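Local coordinates for protein Xaa-Pro Dipeptidase (Alteromonas macleodii, PDB 2QS8) that probably hydrolyses the peptide bonds of short peptides as a metal-dependent dipeptidase or carboxypeptidase of the amidohydrolase superfamily, at residues T143-G148 with K194-G199; G14-G19 with H59-G64; D311-A316 with V342-N347; V70-E75 with V110-D115; E262-M267 with Y317-K322. One frame throughout, in Å; residues are numbered along the deposited sequence.

Contact 1. Residues T143-G148 with K194-G199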
# COMPACT_ATOMS: atom_id res chain seq x y z
N THR A 143 -11.14 17.45 6.21
CA THR A 143 -11.70 17.09 4.91
C THR A 143 -10.71 16.15 4.24
O THR A 143 -9.51 16.38 4.29
CB THR A 143 -11.88 18.34 4.00
OG1 THR A 143 -12.82 19.24 4.59
CG2 THR A 143 -12.37 17.92 2.61
N ILE A 144 -11.20 15.09 3.61
CA ILE A 144 -10.31 14.14 2.97
C ILE A 144 -10.10 14.46 1.50
O ILE A 144 -11.05 14.76 0.78
CB ILE A 144 -10.82 12.71 3.12
CG1 ILE A 144 -10.94 12.35 4.60
CG2 ILE A 144 -9.88 11.74 2.39
CD1 ILE A 144 -11.48 10.94 4.86
N ALA A 145 -8.84 14.39 1.07
CA ALA A 145 -8.48 14.69 -0.30
C ALA A 145 -7.38 13.76 -0.81
O ALA A 145 -6.75 13.02 -0.04
CB ALA A 145 -7.99 16.14 -0.40
N THR A 146 -7.16 13.81 -2.12
CA THR A 146 -6.10 13.04 -2.74
C THR A 146 -4.92 14.00 -2.93
O THR A 146 -5.09 15.21 -2.88
CB THR A 146 -6.53 12.47 -4.10
OG1 THR A 146 -7.08 13.51 -4.92
CG2 THR A 146 -7.56 11.39 -3.89
N THR A 147 -3.73 13.45 -3.16
CA THR A 147 -2.54 14.28 -3.33
C THR A 147 -2.77 15.50 -4.22
O THR A 147 -3.19 15.38 -5.36
CB THR A 147 -1.38 13.45 -3.91
OG1 THR A 147 -1.03 12.42 -2.98
CG2 THR A 147 -0.16 14.34 -4.21
N GLY A 148 -2.49 16.68 -3.68
CA GLY A 148 -2.67 17.90 -4.44
C GLY A 148 -4.10 18.39 -4.55
O GLY A 148 -4.36 19.45 -5.11
N LYS A 194 -16.17 14.43 5.07
CA LYS A 194 -16.20 15.44 4.03
C LYS A 194 -15.01 15.19 3.09
O LYS A 194 -13.89 14.98 3.55
CB LYS A 194 -16.10 16.83 4.65
CG LYS A 194 -15.76 17.94 3.68
CD LYS A 194 -16.86 18.17 2.66
CE LYS A 194 -16.54 19.40 1.81
NZ LYS A 194 -16.15 20.58 2.63
N ILE A 195 -15.27 15.18 1.79
CA ILE A 195 -14.20 14.98 0.81
C ILE A 195 -14.32 16.00 -0.32
O ILE A 195 -15.40 16.57 -0.55
CB ILE A 195 -14.26 13.58 0.15
CG1 ILE A 195 -15.53 13.44 -0.69
CG2 ILE A 195 -14.17 12.51 1.21
CD1 ILE A 195 -15.63 12.13 -1.48
N THR A 196 -13.22 16.25 -1.01
CA THR A 196 -13.21 17.15 -2.16
C THR A 196 -13.09 16.21 -3.37
O THR A 196 -12.00 15.77 -3.73
CB THR A 196 -12.03 18.16 -2.11
OG1 THR A 196 -10.81 17.49 -1.80
CG2 THR A 196 -12.30 19.23 -1.07
N VAL A 197 -14.23 15.90 -3.97
CA VAL A 197 -14.26 15.01 -5.12
C VAL A 197 -13.77 15.68 -6.42
O VAL A 197 -13.54 15.00 -7.42
CB VAL A 197 -15.68 14.42 -5.34
CG1 VAL A 197 -16.51 15.35 -6.19
CG2 VAL A 197 -15.58 13.03 -5.95
N THR A 198 -13.63 17.01 -6.40
CA THR A 198 -13.11 17.73 -7.57
C THR A 198 -12.20 18.84 -7.08
O THR A 198 -12.10 19.09 -5.88
CB THR A 198 -14.23 18.39 -8.41
OG1 THR A 198 -14.76 19.52 -7.70
CG2 THR A 198 -15.35 17.41 -8.72
N GLY A 199 -11.54 19.52 -8.01
CA GLY A 199 -10.68 20.63 -7.63
C GLY A 199 -11.53 21.72 -7.00
O GLY A 199 -12.76 21.63 -7.01
O HOH W 1 -9.20 16.15 -3.47

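Contact 2. Residues G14-G19 with H59-G64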
# COMPACT_ATOMS: atom_id res chain seq x y z
N GLY A 14 -46.90 35.51 18.24
CA GLY A 14 -47.75 36.31 17.38
C GLY A 14 -48.01 35.52 16.12
O GLY A 14 -49.16 35.28 15.74
N LYS A 15 -46.92 35.11 15.48
CA LYS A 15 -47.00 34.31 14.27
C LYS A 15 -46.09 33.10 14.43
O LYS A 15 -45.13 33.13 15.21
CB LYS A 15 -46.59 35.14 13.05
CG LYS A 15 -47.57 36.27 12.75
CD LYS A 15 -47.38 36.80 11.35
CE LYS A 15 -48.48 37.78 10.97
NZ LYS A 15 -48.37 38.17 9.54
N LEU A 16 -46.39 32.02 13.71
CA LEU A 16 -45.60 30.81 13.83
C LEU A 16 -45.37 30.05 12.53
O LEU A 16 -46.33 29.64 11.87
CB LEU A 16 -46.24 29.87 14.85
CG LEU A 16 -45.63 28.46 14.94
CD1 LEU A 16 -44.27 28.54 15.62
CD2 LEU A 16 -46.54 27.53 15.74
N ILE A 17 -44.10 29.89 12.18
CA ILE A 17 -43.70 29.11 11.01
C ILE A 17 -43.16 27.86 11.71
O ILE A 17 -42.10 27.91 12.34
CB ILE A 17 -42.60 29.81 10.20
CG1 ILE A 17 -43.11 31.16 9.69
CG2 ILE A 17 -42.18 28.94 9.02
CD1 ILE A 17 -42.09 31.96 8.91
N ASP A 18 -43.88 26.75 11.63
CA ASP A 18 -43.47 25.54 12.32
C ASP A 18 -42.49 24.60 11.63
O ASP A 18 -41.96 23.70 12.27
CB ASP A 18 -44.71 24.75 12.79
CG ASP A 18 -45.46 24.07 11.66
OD1 ASP A 18 -45.02 24.12 10.49
OD2 ASP A 18 -46.52 23.47 11.94
N GLY A 19 -42.25 24.81 10.34
CA GLY A 19 -41.31 23.96 9.63
C GLY A 19 -41.94 22.90 8.75
O GLY A 19 -41.30 22.43 7.81
N HIS A 59 -43.86 39.07 17.67
CA HIS A 59 -42.80 38.39 16.92
C HIS A 59 -43.32 37.20 16.11
O HIS A 59 -44.42 36.71 16.32
CB HIS A 59 -41.74 37.85 17.87
CG HIS A 59 -40.97 38.91 18.59
ND1 HIS A 59 -39.72 39.33 18.17
CD2 HIS A 59 -41.25 39.61 19.71
CE1 HIS A 59 -39.27 40.24 19.01
NE2 HIS A 59 -40.17 40.43 19.95
N THR A 60 -42.48 36.75 15.17
CA THR A 60 -42.77 35.59 14.36
C THR A 60 -41.77 34.56 14.88
O THR A 60 -40.56 34.81 14.88
CB THR A 60 -42.52 35.83 12.87
OG1 THR A 60 -43.47 36.78 12.37
CG2 THR A 60 -42.64 34.52 12.09
N VAL A 61 -42.28 33.42 15.34
CA VAL A 61 -41.44 32.36 15.87
C VAL A 61 -41.18 31.31 14.79
O VAL A 61 -42.06 31.01 13.97
CB VAL A 61 -42.10 31.68 17.10
CG1 VAL A 61 -41.29 30.49 17.55
CG2 VAL A 61 -42.24 32.69 18.23
N LEU A 62 -39.96 30.78 14.77
CA LEU A 62 -39.59 29.74 13.81
C LEU A 62 -38.75 28.70 14.55
O LEU A 62 -38.29 28.93 15.67
CB LEU A 62 -38.75 30.33 12.66
CG LEU A 62 -39.19 31.63 11.97
CD1 LEU A 62 -38.64 32.81 12.75
CD2 LEU A 62 -38.67 31.67 10.55
N PRO A 63 -38.57 27.52 13.94
CA PRO A 63 -37.75 26.56 14.67
C PRO A 63 -36.29 26.98 14.46
O PRO A 63 -36.01 27.78 13.56
CB PRO A 63 -38.10 25.22 14.01
CG PRO A 63 -38.50 25.60 12.62
CD PRO A 63 -39.23 26.91 12.78
N GLY A 64 -35.38 26.49 15.29
CA GLY A 64 -33.98 26.85 15.14
C GLY A 64 -33.48 26.60 13.74
O GLY A 64 -33.76 25.56 13.15

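Contact 3. Residues D311-A316 with V342-N347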
# COMPACT_ATOMS: atom_id res chain seq x y z
N ASP A 311 -27.00 30.53 -10.81
CA ASP A 311 -27.69 30.03 -11.98
C ASP A 311 -27.96 28.53 -11.84
O ASP A 311 -29.05 28.06 -12.17
CB ASP A 311 -26.86 30.30 -13.23
CG ASP A 311 -27.64 30.05 -14.50
OD1 ASP A 311 -28.66 30.74 -14.69
OD2 ASP A 311 -27.24 29.16 -15.29
N THR A 312 -26.98 27.79 -11.35
CA THR A 312 -27.15 26.35 -11.15
C THR A 312 -28.24 26.09 -10.10
O THR A 312 -29.02 25.15 -10.23
CB THR A 312 -25.82 25.71 -10.69
OG1 THR A 312 -24.91 25.68 -11.80
CG2 THR A 312 -26.04 24.30 -10.20
N PHE A 313 -28.29 26.93 -9.08
CA PHE A 313 -29.29 26.78 -8.02
C PHE A 313 -30.71 26.78 -8.57
O PHE A 313 -31.51 25.91 -8.23
CB PHE A 313 -29.15 27.92 -7.00
CG PHE A 313 -30.25 27.94 -5.97
CD1 PHE A 313 -30.21 27.07 -4.89
CD2 PHE A 313 -31.33 28.80 -6.10
CE1 PHE A 313 -31.22 27.05 -3.94
CE2 PHE A 313 -32.36 28.80 -5.15
CZ PHE A 313 -32.30 27.92 -4.07
N ARG A 314 -31.02 27.76 -9.41
CA ARG A 314 -32.35 27.88 -10.00
C ARG A 314 -32.70 26.62 -10.77
O ARG A 314 -33.78 26.06 -10.60
CB ARG A 314 -32.42 29.10 -10.93
CG ARG A 314 -33.72 29.21 -11.71
CD ARG A 314 -33.70 30.41 -12.65
NE ARG A 314 -33.79 31.69 -11.94
CZ ARG A 314 -34.88 32.12 -11.31
NH1 ARG A 314 -35.98 31.38 -11.30
NH2 ARG A 314 -34.87 33.30 -10.70
N LYS A 315 -31.77 26.18 -11.62
CA LYS A 315 -31.95 24.97 -12.43
C LYS A 315 -32.24 23.75 -11.56
O LYS A 315 -33.16 22.98 -11.84
CB LYS A 315 -30.70 24.70 -13.27
CG LYS A 315 -30.45 25.70 -14.39
CD LYS A 315 -29.15 25.37 -15.12
CE LYS A 315 -29.06 26.08 -16.48
NZ LYS A 315 -29.14 27.57 -16.37
N ALA A 316 -31.45 23.58 -10.50
CA ALA A 316 -31.61 22.45 -9.61
C ALA A 316 -32.95 22.49 -8.90
O ALA A 316 -33.63 21.48 -8.78
CB ALA A 316 -30.48 22.41 -8.59
N VAL A 342 -31.90 35.32 1.25
CA VAL A 342 -32.21 36.32 0.25
C VAL A 342 -31.75 35.88 -1.14
O VAL A 342 -32.41 36.16 -2.14
CB VAL A 342 -31.56 37.66 0.61
CG1 VAL A 342 -32.03 38.74 -0.37
CG2 VAL A 342 -31.88 38.03 2.05
N TYR A 343 -30.61 35.19 -1.19
CA TYR A 343 -30.08 34.72 -2.46
C TYR A 343 -30.93 33.59 -3.03
O TYR A 343 -31.16 33.53 -4.23
CB TYR A 343 -28.63 34.24 -2.30
CG TYR A 343 -27.60 35.34 -2.25
CD1 TYR A 343 -27.43 36.21 -3.34
CD2 TYR A 343 -26.75 35.50 -1.15
CE1 TYR A 343 -26.45 37.19 -3.33
CE2 TYR A 343 -25.76 36.48 -1.14
CZ TYR A 343 -25.62 37.32 -2.23
OH TYR A 343 -24.64 38.28 -2.24
N MSE A 344 -31.40 32.71 -2.16
CA MSE A 344 -32.23 31.59 -2.59
C MSE A 344 -33.54 32.07 -3.17
O MSE A 344 -34.03 31.52 -4.15
CB MSE A 344 -32.48 30.67 -1.41
CG MSE A 344 -31.21 30.03 -0.92
SE MSE A 344 -31.58 28.90 0.59
CE MSE A 344 -31.85 27.17 -0.30
N VAL A 345 -34.09 33.12 -2.56
CA VAL A 345 -35.34 33.69 -3.02
C VAL A 345 -35.17 34.38 -4.38
O VAL A 345 -35.91 34.10 -5.31
CB VAL A 345 -35.91 34.72 -2.00
CG1 VAL A 345 -37.18 35.34 -2.56
CG2 VAL A 345 -36.20 34.03 -0.67
N GLU A 346 -34.19 35.27 -4.48
CA GLU A 346 -33.95 35.99 -5.73
C GLU A 346 -33.69 35.06 -6.90
O GLU A 346 -33.84 35.46 -8.06
CB GLU A 346 -32.78 36.95 -5.58
CG GLU A 346 -32.92 37.89 -4.39
CD GLU A 346 -32.06 39.13 -4.53
OE1 GLU A 346 -30.89 39.01 -4.97
OE2 GLU A 346 -32.56 40.23 -4.17
N ASN A 347 -33.32 33.81 -6.62
CA ASN A 347 -33.05 32.87 -7.69
C ASN A 347 -34.14 31.83 -7.93
O ASN A 347 -33.87 30.75 -8.47
CB ASN A 347 -31.69 32.21 -7.46
CG ASN A 347 -30.54 33.17 -7.73
OD1 ASN A 347 -30.21 33.45 -8.88
ND2 ASN A 347 -29.94 33.69 -6.67

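Contact 4. Residues V70-E75 with V110-D115. With MG (magnesium ion), chain C.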
# COMPACT_ATOMS: atom_id res chain seq x y z
N VAL A 70 -20.42 25.13 7.30
CA VAL A 70 -19.71 26.23 7.95
C VAL A 70 -18.29 25.81 8.33
O VAL A 70 -18.01 24.62 8.45
CB VAL A 70 -20.44 26.71 9.24
CG1 VAL A 70 -21.85 27.21 8.88
CG2 VAL A 70 -20.50 25.60 10.26
N HIS A 71 -17.41 26.79 8.49
CA HIS A 71 -16.02 26.53 8.86
C HIS A 71 -15.59 27.42 10.03
O HIS A 71 -14.74 28.31 9.86
CB HIS A 71 -15.09 26.79 7.67
CG HIS A 71 -15.35 25.91 6.49
ND1 HIS A 71 -15.09 24.55 6.50
CD2 HIS A 71 -15.82 26.19 5.25
CE1 HIS A 71 -15.40 24.04 5.32
NE2 HIS A 71 -15.85 25.01 4.55
N PHE A 72 -16.16 27.20 11.20
CA PHE A 72 -15.78 28.00 12.36
C PHE A 72 -14.27 27.87 12.52
O PHE A 72 -13.73 26.77 12.37
CB PHE A 72 -16.45 27.50 13.64
CG PHE A 72 -17.97 27.58 13.63
CD1 PHE A 72 -18.63 28.58 12.93
CD2 PHE A 72 -18.71 26.70 14.39
CE1 PHE A 72 -20.03 28.69 12.99
CE2 PHE A 72 -20.10 26.80 14.46
CZ PHE A 72 -20.76 27.80 13.76
N GLY A 73 -13.59 28.97 12.81
CA GLY A 73 -12.15 28.93 12.99
C GLY A 73 -11.40 29.64 11.89
O GLY A 73 -10.19 29.83 11.98
N GLN A 74 -12.11 30.03 10.83
CA GLN A 74 -11.48 30.74 9.74
C GLN A 74 -12.45 31.70 9.07
O GLN A 74 -13.67 31.54 9.17
CB GLN A 74 -10.94 29.74 8.71
CG GLN A 74 -12.00 29.04 7.89
CD GLN A 74 -11.48 27.79 7.20
OE1 GLN A 74 -11.31 26.75 7.83
NE2 GLN A 74 -11.23 27.89 5.90
N GLU A 75 -11.88 32.71 8.41
CA GLU A 75 -12.62 33.72 7.66
C GLU A 75 -11.64 34.20 6.60
O GLU A 75 -10.61 34.78 6.93
CB GLU A 75 -13.03 34.91 8.53
CG GLU A 75 -14.04 34.56 9.59
CD GLU A 75 -14.72 35.78 10.17
OE1 GLU A 75 -14.01 36.74 10.51
OE2 GLU A 75 -15.97 35.75 10.30
N VAL A 110 -25.54 23.44 13.32
CA VAL A 110 -24.72 23.61 12.12
C VAL A 110 -23.93 22.35 11.85
O VAL A 110 -23.69 21.54 12.74
CB VAL A 110 -23.71 24.80 12.25
CG1 VAL A 110 -24.45 26.11 12.45
CG2 VAL A 110 -22.75 24.56 13.41
N ARG A 111 -23.54 22.18 10.59
CA ARG A 111 -22.72 21.06 10.18
C ARG A 111 -21.38 21.66 9.72
O ARG A 111 -21.32 22.31 8.67
CB ARG A 111 -23.38 20.29 9.02
CG ARG A 111 -22.69 18.98 8.66
CD ARG A 111 -23.34 18.26 7.46
NE ARG A 111 -23.24 19.04 6.23
CZ ARG A 111 -23.45 18.56 5.01
NH1 ARG A 111 -23.77 17.29 4.84
NH2 ARG A 111 -23.29 19.35 3.96
N GLN A 112 -20.32 21.49 10.51
CA GLN A 112 -19.00 21.99 10.10
C GLN A 112 -18.38 20.93 9.20
O GLN A 112 -18.13 19.80 9.62
CB GLN A 112 -18.08 22.20 11.30
CG GLN A 112 -16.68 22.66 10.88
CD GLN A 112 -16.27 23.97 11.51
OE1 GLN A 112 -17.11 24.83 11.80
NE2 GLN A 112 -14.97 24.15 11.71
N VAL A 113 -18.14 21.29 7.95
CA VAL A 113 -17.57 20.35 7.02
C VAL A 113 -16.14 20.68 6.63
O VAL A 113 -15.84 20.82 5.44
CB VAL A 113 -18.45 20.24 5.75
CG1 VAL A 113 -19.75 19.50 6.09
CG2 VAL A 113 -18.77 21.62 5.22
N GLY A 114 -15.27 20.78 7.63
CA GLY A 114 -13.86 21.05 7.36
C GLY A 114 -13.11 22.08 8.21
O GLY A 114 -13.53 23.21 8.34
N ASP A 115 -11.99 21.64 8.78
CA ASP A 115 -11.09 22.51 9.55
C ASP A 115 -9.78 21.75 9.65
O ASP A 115 -9.70 20.62 9.15
CB ASP A 115 -11.65 22.86 10.95
CG ASP A 115 -11.90 21.65 11.83
OD1 ASP A 115 -13.08 21.38 12.16
OD2 ASP A 115 -10.92 20.97 12.22
MG MG C . -16.14 24.84 2.40

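Contact 5. Residues E262-M267 with Y317-K322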
# COMPACT_ATOMS: atom_id res chain seq x y z
N GLU A 262 -27.67 15.35 -16.35
CA GLU A 262 -27.50 13.98 -15.89
C GLU A 262 -27.26 13.90 -14.38
O GLU A 262 -27.82 13.03 -13.70
CB GLU A 262 -26.32 13.32 -16.60
CG GLU A 262 -26.09 11.89 -16.16
CD GLU A 262 -24.79 11.32 -16.68
OE1 GLU A 262 -24.49 10.16 -16.32
OE2 GLU A 262 -24.07 12.02 -17.43
N ALA A 263 -26.44 14.80 -13.86
CA ALA A 263 -26.14 14.81 -12.44
C ALA A 263 -27.41 15.10 -11.64
O ALA A 263 -27.61 14.53 -10.58
CB ALA A 263 -25.08 15.85 -12.12
N MSE A 264 -28.25 15.98 -12.17
CA MSE A 264 -29.49 16.33 -11.51
C MSE A 264 -30.44 15.16 -11.38
O MSE A 264 -30.98 14.93 -10.30
CB MSE A 264 -30.15 17.48 -12.24
CG MSE A 264 -29.33 18.74 -12.18
SE MSE A 264 -30.30 20.36 -12.78
CE MSE A 264 -29.92 20.37 -14.68
N ASP A 265 -30.63 14.40 -12.45
CA ASP A 265 -31.50 13.24 -12.39
C ASP A 265 -30.90 12.18 -11.47
O ASP A 265 -31.62 11.47 -10.77
CB ASP A 265 -31.74 12.65 -13.79
CG ASP A 265 -32.59 13.56 -14.66
OD1 ASP A 265 -33.58 14.12 -14.15
OD2 ASP A 265 -32.29 13.71 -15.87
N LEU A 266 -29.58 12.05 -11.49
CA LEU A 266 -28.93 11.09 -10.62
C LEU A 266 -29.19 11.46 -9.16
O LEU A 266 -29.50 10.60 -8.35
CB LEU A 266 -27.42 11.05 -10.89
CG LEU A 266 -27.01 10.27 -12.14
CD1 LEU A 266 -25.54 10.49 -12.42
CD2 LEU A 266 -27.30 8.78 -11.93
N MSE A 267 -29.07 12.74 -8.84
CA MSE A 267 -29.31 13.18 -7.47
C MSE A 267 -30.75 12.95 -7.02
O MSE A 267 -31.00 12.63 -5.86
CB MSE A 267 -28.95 14.65 -7.32
CG MSE A 267 -27.47 14.88 -7.25
SE MSE A 267 -27.14 16.80 -7.06
CE MSE A 267 -27.48 17.03 -5.13
N TYR A 317 -33.32 23.67 -8.42
CA TYR A 317 -34.59 23.83 -7.72
C TYR A 317 -35.78 23.50 -8.60
O TYR A 317 -36.63 22.70 -8.22
CB TYR A 317 -34.74 25.25 -7.19
CG TYR A 317 -36.10 25.50 -6.58
CD1 TYR A 317 -36.49 24.85 -5.42
CD2 TYR A 317 -37.02 26.34 -7.21
CE1 TYR A 317 -37.76 25.03 -4.88
CE2 TYR A 317 -38.29 26.53 -6.69
CZ TYR A 317 -38.66 25.88 -5.53
OH TYR A 317 -39.93 26.05 -5.01
N GLU A 318 -35.86 24.11 -9.77
CA GLU A 318 -36.97 23.86 -10.68
C GLU A 318 -37.04 22.39 -11.09
O GLU A 318 -38.12 21.82 -11.19
CB GLU A 318 -36.85 24.76 -11.91
CG GLU A 318 -36.66 26.23 -11.57
CD GLU A 318 -36.58 27.12 -12.80
OE1 GLU A 318 -36.01 26.69 -13.82
OE2 GLU A 318 -37.08 28.26 -12.73
N LYS A 319 -35.88 21.78 -11.31
CA LYS A 319 -35.81 20.37 -11.70
C LYS A 319 -36.30 19.45 -10.58
O LYS A 319 -36.58 18.27 -10.82
CB LYS A 319 -34.38 20.01 -12.08
CG LYS A 319 -34.22 18.60 -12.62
CD LYS A 319 -34.74 18.50 -14.05
CE LYS A 319 -34.49 17.11 -14.63
NZ LYS A 319 -34.89 17.05 -16.07
N GLY A 320 -36.38 19.97 -9.36
CA GLY A 320 -36.85 19.17 -8.25
C GLY A 320 -35.80 18.48 -7.40
O GLY A 320 -36.11 17.56 -6.64
N VAL A 321 -34.55 18.92 -7.51
CA VAL A 321 -33.45 18.37 -6.73
C VAL A 321 -33.63 18.76 -5.26
O VAL A 321 -33.94 19.90 -4.95
CB VAL A 321 -32.09 18.90 -7.22
CG1 VAL A 321 -30.97 18.44 -6.29
CG2 VAL A 321 -31.83 18.42 -8.64
N LYS A 322 -33.43 17.81 -4.35
CA LYS A 322 -33.57 18.11 -2.93
C LYS A 322 -32.52 19.15 -2.53
O LYS A 322 -31.36 19.07 -2.95
CB LYS A 322 -33.40 16.83 -2.10
CG LYS A 322 -34.45 15.78 -2.42
CD LYS A 322 -34.02 14.42 -1.94
CE LYS A 322 -34.18 14.28 -0.45
NZ LYS A 322 -35.63 14.25 -0.12
O HOH W 2 -32.47 15.19 -4.77

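Contact 1. Residues T143-G148 with K194-G199
Two neighbouring segments of the amidohydrolase TIM barrel meet here, and the way T143 and K194 run alongside each other in the same direction illustrates how backbone pairing aligns side chains. A single bridge sets them up. The amide N of I144 donates to K194 O at 2.7 Å, nearly straight at 170°, and T196 N returns a bond to I144 O at 3.2 Å, arriving almost along the C=O axis. The lysine leaves its strand with CG anti to the backbone N and bends at chi2 (67°), so that its chain passes along T143. Both branches of that threonine flank the same methylene: OG1 lies 3.3 Å from K194 CG, while CG2, anti to its own backbone N, also touches it. NZ is then carried to the carbonyl O of V113, to which it is hydrogen-bonded, which leaves that ammonium nitrogen about 4 Å from the bound magnesium. T143 CG2 also meets T196 CG2 at 3.9 Å, methyl to methyl. On the outer side, I144 packs its CB on I195 CG2 and leans on A181 and V182 of helix 175-188. T196 OG1 is tucked between its own backbone N and C (chi1 47°). There it touches A145 CB at 3.4 Å and donates to a water at 2.7 Å, which also receives a weak bond from T146 N.

Contact 2. Residues G14-G19 with H59-G64
I17 is the side chain to follow where residues G14-G19 run beside H59-G64 as parallel strands. Its backbone N donates to V61 O at 2.9 Å, nearly along the C=O axis, and its CB sits 4.0 Å from the same oxygen. CG1, anti to the carbonyl carbon, carries the chain past T60 CG2. At the tip, CD1 finds two partners: L62 CD2 at 3.8 Å, from a leucine that runs next to it in the same direction, and T60 CG2 at 4.1 Å, from a threonine crossed obliquely. The ladder begins with K15 N bonded to H59 O, followed by V61 N to K15 O at 2.9 Å, almost straight at 176° although the donor stands above the carbonyl plane. Beyond L62 the pairing gives way to packing, since P63 has no N-H and instead sets CD 3.1 Å from I17 O. K15 and T60 occupy one face of the sheet, L16 and V61 the other, where L16 also meets I28 and I30. This mixed sheet joins the small beta domain common in amidohydrolases to the barrel; I17 and L62 face I355 of helix 351-357, and L62 also touches I384 and V386 of strand 383-386.

Contact 3. Residues D311-A316 with V342-N347
The carbonyl O of Y343 is gripped twice by N347: the side-chain ND2 donates at 2.7 Å, and the backbone N adds a weak bond at 3.2 Å. With CG anti to its carbonyl carbon, the asparagine folds back over the last turn of its helix, and ND2 meets the oxygen from above the carbonyl plane. The ND2 bond within the residue's own turn helps to fix the amide, while its CB touches the F313 ring. F313 brings that ring in with CG anti to the backbone N, so that CD2 lies 3.7 Å from N347 CB and CE2 3.3 Å from M344 O. The F313 ring and the N347 side-chain amide stand 78° apart. CE1 lies 3.7 Å from the methyl CE of M344, a selenomethionine whose side chain crosses that of F313 at about a right angle. Helices 299-319 and 339-346 belong to the helical layer around the TIM barrel; T312 and A316 touch Y274 of strand 273-275, and I278 packs on F313. R314 bends at chi3 (-72°) and lays one guanidinium face over N347 O, 3.3 Å from its plane. An alanine in place of R314 has no guanidinium, and the N347 carbonyl would probably lose its flat cover and nearby charge. NH2 lies 3.2 Å from N347 C, with no hydrogen bond between the segments, and NH1 makes a long, weak ion pair with E318.

Contact 4. Residues V70-E75 with V110-D115
The magnesium site lies at the edge of this contact: H71 NE2 binds the ion at 2.2 Å, with H69 and D328 completing the protein side of the site. On the other side of the ring, ND1 donates to G114 O at 2.8 Å, in the ring plane and on a carbonyl lone pair, which fixes the ring's rotation and places the proton on ND1, so that NE2 can face the metal. H69 and H71 form the His-X-His motif of the amidohydrolase barrel, and V70 between them pairs in parallel with Q112 on strand 107-112. V70 N bonds to R111 O at 3.3 Å, and V113 N to V70 O only weakly. Q112, bent at chi2 (123°), grips the F72 residue at both ends: OE1 accepts F72 N at 2.6 Å, from above the amide plane, and NE2 donates to F72 O at 3.0 Å, on a lone pair. An alanine in place of Q112 has no amide to make these two bonds, which would probably loosen the type II turn H71-Q74 that follows the metal ligand. F72 then points its ring at V110, CE2 to CG2 at 3.6 Å, tip to tip, while V70 CG2 stands over one ring face, offset toward the rim.

Contact 5. Residues E262-M267 with Y317-K322
K319 starts with CG anti to its backbone N (chi1 -175°), then bends at chi2 (75°), which sends its chain across D265 and M264 of the facing helix at about right angles. Two residues later V321 also holds a branch, CG1, anti to its backbone N, and this turns both methyls onto the same helix. Between the two lies G320, where helix 299-319 ends in a Schellman motif: its positive phi (95°) and the bonds back into the last turn, among them G320 N to Y317 O, swing the chain so that V321 points into the interface. Selenomethionines supply the opposing surface. V321 CG1 meets M267 CE at 3.9 Å, while V321 CG2 lies 4.1 Å from M264 CB and 4.0 Å from M264 O. M264, bent at chi3, brings SE to 4.2 Å from K319 CB, so that the lysine's first carbon shares the apolar patch and its far end does not. Helices 261-270 and 299-319 thus meet in the outer layer of the TIM barrel, and behind them V321 and M267 both touch Y274 of strand 273-275. A water links the two backbones, accepting from K322 N at 2.8 Å and donating weakly to M267 O. On the solvent side D265 OD1 sits 3.2 Å from K319 CE, but its salt bridge to NZ is long at 3.7 Å. The chemistry therefore implies adhesion chiefly through methyl, methylene and selenium surfaces, with the ion pair probably a loose, solvent-facing addition.

In the fold
Along the chain, contact 2 closes first, then contact 4 and contact 1, after which contacts 5 and 3 interleave. Contact 2 lies about 39 Å, centre to centre, from contact 1, on opposite sides of the chain's centre, yet its strand 60-67 neighbours strand 107-112 of contact 4 in one mixed sheet. Contacts 1 and 4, their centres about 16 Å apart, touch through the K194-V113 pair beside the magnesium. Contacts 3 and 5, about 13 Å apart between centres, both use helix 299-319, and A316 O probably takes a hydrogen bond from V321 N. The shared sheet thus joins the small beta domain to the metal-bearing barrel, and helix 299-319 links two packing contacts.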